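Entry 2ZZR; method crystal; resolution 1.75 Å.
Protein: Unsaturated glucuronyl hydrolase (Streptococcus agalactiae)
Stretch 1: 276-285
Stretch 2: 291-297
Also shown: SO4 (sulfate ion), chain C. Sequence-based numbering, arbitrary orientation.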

# COMPACT_ATOMS: atom_id res chain seq x y z
N ASN A 276 3.34 5.90 15.40
CA ASN A 276 3.80 7.03 16.21
C ASN A 276 5.14 7.53 15.68
O ASN A 276 5.37 8.73 15.63
CB ASN A 276 3.91 6.67 17.69
CG ASN A 276 2.55 6.37 18.31
OD1 ASN A 276 1.53 6.40 17.62
ND2 ASN A 276 2.54 6.09 19.61
N TYR A 277 5.99 6.60 15.25
CA TYR A 277 7.27 6.93 14.64
C TYR A 277 7.06 7.82 13.41
O TYR A 277 7.73 8.85 13.24
CB TYR A 277 8.00 5.64 14.27
CG TYR A 277 9.37 5.84 13.67
CD1 TYR A 277 10.51 5.77 14.47
CD2 TYR A 277 9.52 6.08 12.30
CE1 TYR A 277 11.78 5.95 13.91
CE2 TYR A 277 10.78 6.25 11.74
CZ TYR A 277 11.90 6.19 12.55
OH TYR A 277 13.15 6.37 11.99
N PHE A 278 6.12 7.41 12.56
CA PHE A 278 5.78 8.13 11.34
C PHE A 278 5.22 9.50 11.68
O PHE A 278 5.71 10.52 11.18
CB PHE A 278 4.77 7.28 10.54
CG PHE A 278 4.50 7.78 9.13
CD1 PHE A 278 5.31 7.37 8.07
CD2 PHE A 278 3.41 8.59 8.87
CE1 PHE A 278 5.05 7.80 6.76
CE2 PHE A 278 3.14 9.03 7.56
CZ PHE A 278 3.96 8.63 6.51
N LEU A 279 4.22 9.54 12.56
CA LEU A 279 3.57 10.80 12.93
C LEU A 279 4.57 11.82 13.47
O LEU A 279 4.50 12.99 13.12
CB LEU A 279 2.45 10.57 13.95
CG LEU A 279 1.25 9.75 13.47
CD1 LEU A 279 0.26 9.55 14.63
CD2 LEU A 279 0.56 10.39 12.26
N ASN A 280 5.50 11.34 14.30
CA ASN A 280 6.49 12.21 14.94
C ASN A 280 7.49 12.83 13.96
O ASN A 280 8.16 13.82 14.28
CB ASN A 280 7.24 11.45 16.04
CG ASN A 280 6.39 11.28 17.28
OD1 ASN A 280 5.39 11.96 17.47
ND2 ASN A 280 6.80 10.36 18.15
N ARG A 281 7.57 12.25 12.76
CA ARG A 281 8.51 12.71 11.75
C ARG A 281 7.85 13.41 10.57
O ARG A 281 8.51 13.72 9.57
CB ARG A 281 9.43 11.57 11.33
CG ARG A 281 10.43 11.21 12.42
CD ARG A 281 10.97 9.80 12.29
NE ARG A 281 11.84 9.46 13.42
CZ ARG A 281 11.41 9.13 14.64
NH1 ARG A 281 10.11 9.08 14.91
NH2 ARG A 281 12.29 8.84 15.59
N LEU A 282 6.55 13.68 10.70
CA LEU A 282 5.81 14.48 9.72
C LEU A 282 6.13 15.97 9.88
O LEU A 282 6.30 16.45 11.00
CB LEU A 282 4.30 14.28 9.87
CG LEU A 282 3.72 12.91 9.51
CD1 LEU A 282 2.22 12.90 9.77
CD2 LEU A 282 4.02 12.52 8.07
N PRO A 283 6.22 16.70 8.75
CA PRO A 283 6.45 18.15 8.80
C PRO A 283 5.18 18.94 9.11
O PRO A 283 4.14 18.35 9.42
CB PRO A 283 6.92 18.46 7.38
CG PRO A 283 6.15 17.50 6.55
CD PRO A 283 6.11 16.22 7.36
N GLU A 284 5.26 20.27 9.02
CA GLU A 284 4.16 21.16 9.38
C GLU A 284 2.82 20.82 8.73
O GLU A 284 1.78 20.85 9.39
CB GLU A 284 4.54 22.63 9.11
CG GLU A 284 3.79 23.66 9.95
CD GLU A 284 2.37 23.92 9.46
OE1 GLU A 284 2.12 23.84 8.24
OE2 GLU A 284 1.50 24.21 10.32
N ASP A 285 2.83 20.51 7.43
CA ASP A 285 1.59 20.20 6.71
C ASP A 285 1.18 18.72 6.82
O ASP A 285 0.24 18.28 6.15
CB ASP A 285 1.64 20.68 5.24
CG ASP A 285 2.54 19.82 4.35
OD1 ASP A 285 3.14 18.84 4.82
OD2 ASP A 285 2.63 20.15 3.14
N ASP A 291 11.95 10.86 2.60
CA ASP A 291 12.67 10.22 3.68
C ASP A 291 12.37 10.99 4.95
O ASP A 291 12.42 12.22 4.96
CB ASP A 291 14.17 10.20 3.40
CG ASP A 291 14.91 9.25 4.31
OD1 ASP A 291 15.55 8.31 3.80
OD2 ASP A 291 14.82 9.42 5.55
N LEU A 292 12.04 10.26 6.01
CA LEU A 292 11.58 10.86 7.26
C LEU A 292 12.67 11.63 8.02
O LEU A 292 12.38 12.29 9.02
CB LEU A 292 10.90 9.81 8.16
CG LEU A 292 9.61 9.17 7.61
CD1 LEU A 292 9.15 8.02 8.51
CD2 LEU A 292 8.50 10.20 7.46
N ILE A 293 13.91 11.57 7.54
CA ILE A 293 14.98 12.40 8.13
C ILE A 293 14.83 13.87 7.75
O ILE A 293 15.36 14.75 8.42
CB ILE A 293 16.42 11.90 7.82
CG1 ILE A 293 16.70 11.89 6.31
CG2 ILE A 293 16.65 10.55 8.46
CD1 ILE A 293 18.19 11.93 5.95
N PHE A 294 14.08 14.12 6.67
CA PHE A 294 13.84 15.48 6.20
C PHE A 294 12.54 16.05 6.72
O PHE A 294 11.53 15.35 6.82
CB PHE A 294 13.86 15.53 4.67
CG PHE A 294 15.12 15.00 4.05
CD1 PHE A 294 16.36 15.58 4.35
CD2 PHE A 294 15.08 13.92 3.17
CE1 PHE A 294 17.53 15.08 3.79
CE2 PHE A 294 16.25 13.42 2.60
CZ PHE A 294 17.48 14.00 2.91
N THR A 295 12.57 17.34 7.04
CA THR A 295 11.38 18.08 7.41
C THR A 295 11.40 19.45 6.72
O THR A 295 12.16 19.65 5.77
CB THR A 295 11.23 18.17 8.96
OG1 THR A 295 9.94 18.73 9.28
CG2 THR A 295 12.34 19.02 9.59
N ASP A 296 10.55 20.36 7.18
CA ASP A 296 10.45 21.70 6.59
C ASP A 296 11.81 22.39 6.49
O ASP A 296 12.60 22.35 7.43
CB ASP A 296 9.49 22.56 7.42
CG ASP A 296 8.10 21.96 7.49
OD1 ASP A 296 7.70 21.52 8.59
OD2 ASP A 296 7.42 21.91 6.44
N GLY A 297 12.08 22.98 5.33
CA GLY A 297 13.34 23.70 5.11
C GLY A 297 14.42 22.91 4.40
O GLY A 297 15.41 23.48 3.94
S SO4 C . 11.01 22.94 1.80
O1 SO4 C . 10.45 23.51 3.02
O2 SO4 C . 11.49 21.58 2.07
O3 SO4 C . 10.00 22.89 0.75
O4 SO4 C . 12.14 23.75 1.36
O HOH W 1 9.03 14.14 6.84
O HOH W 2 11.27 14.40 10.11
O HOH W 3 5.03 21.31 5.75

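The contact is small and mixed: a leucine packs against aromatic side chains of a helix, one direct hydrogen bond ties the far end, and water joins the backbones between, with 382 Å² buried in all. Leu292 supplies the largest share, 120 Å². Its CA-to-CB bond points toward the first stretch, and chi angles of -64° (m) and 172° (t) carry CD1 to 3.9 Å from Phe278 CD1 and 4.0 Å from Tyr277 CE2. It meets the Tyr277 ring at its edge. Both aromatic residues have chi1 near t; their CA-to-CB bonds point sideways, but the ends of the side chains come nearer to the leucine, whose branched, apolar end suits this buried site.

Arg281 contributes its aliphatic base: CB lies 3.9 Å from Leu292 CB and 3.8 Å from Leu292 O. The rest of the chain leads away, and NH1 donates to Tyr277 O (2.9 Å, 150°), so the guanidinium group turns back to the carbonyl of Tyr277.

Carbonyls face one another here without a direct bond; Arg281 O and Phe294 O are 4.4 Å apart. Water 1 resolves this by donating to both Arg281 O and Phe294 O, at 2.8 Å each. The type I turn from Asp291 to Phe294, closed by Phe294 N to Asp291 O at 3.0 Å, shapes this part of the second stretch.

At the other end, Glu284 N donates to Asp296 OD1 at 2.8 Å and 164°, a nearly straight bond. The carboxylate suits the position because it accepts twice over: OD1 takes the amide directly, while water 3 donates to Asp296 OD2 at 2.6 Å and accepts from Asp285 N at 2.9 Å. Pro283 packs beside this link, with CB 3.4 Å from Asp296 OD1 and 3.6 Å from Thr295 OG1.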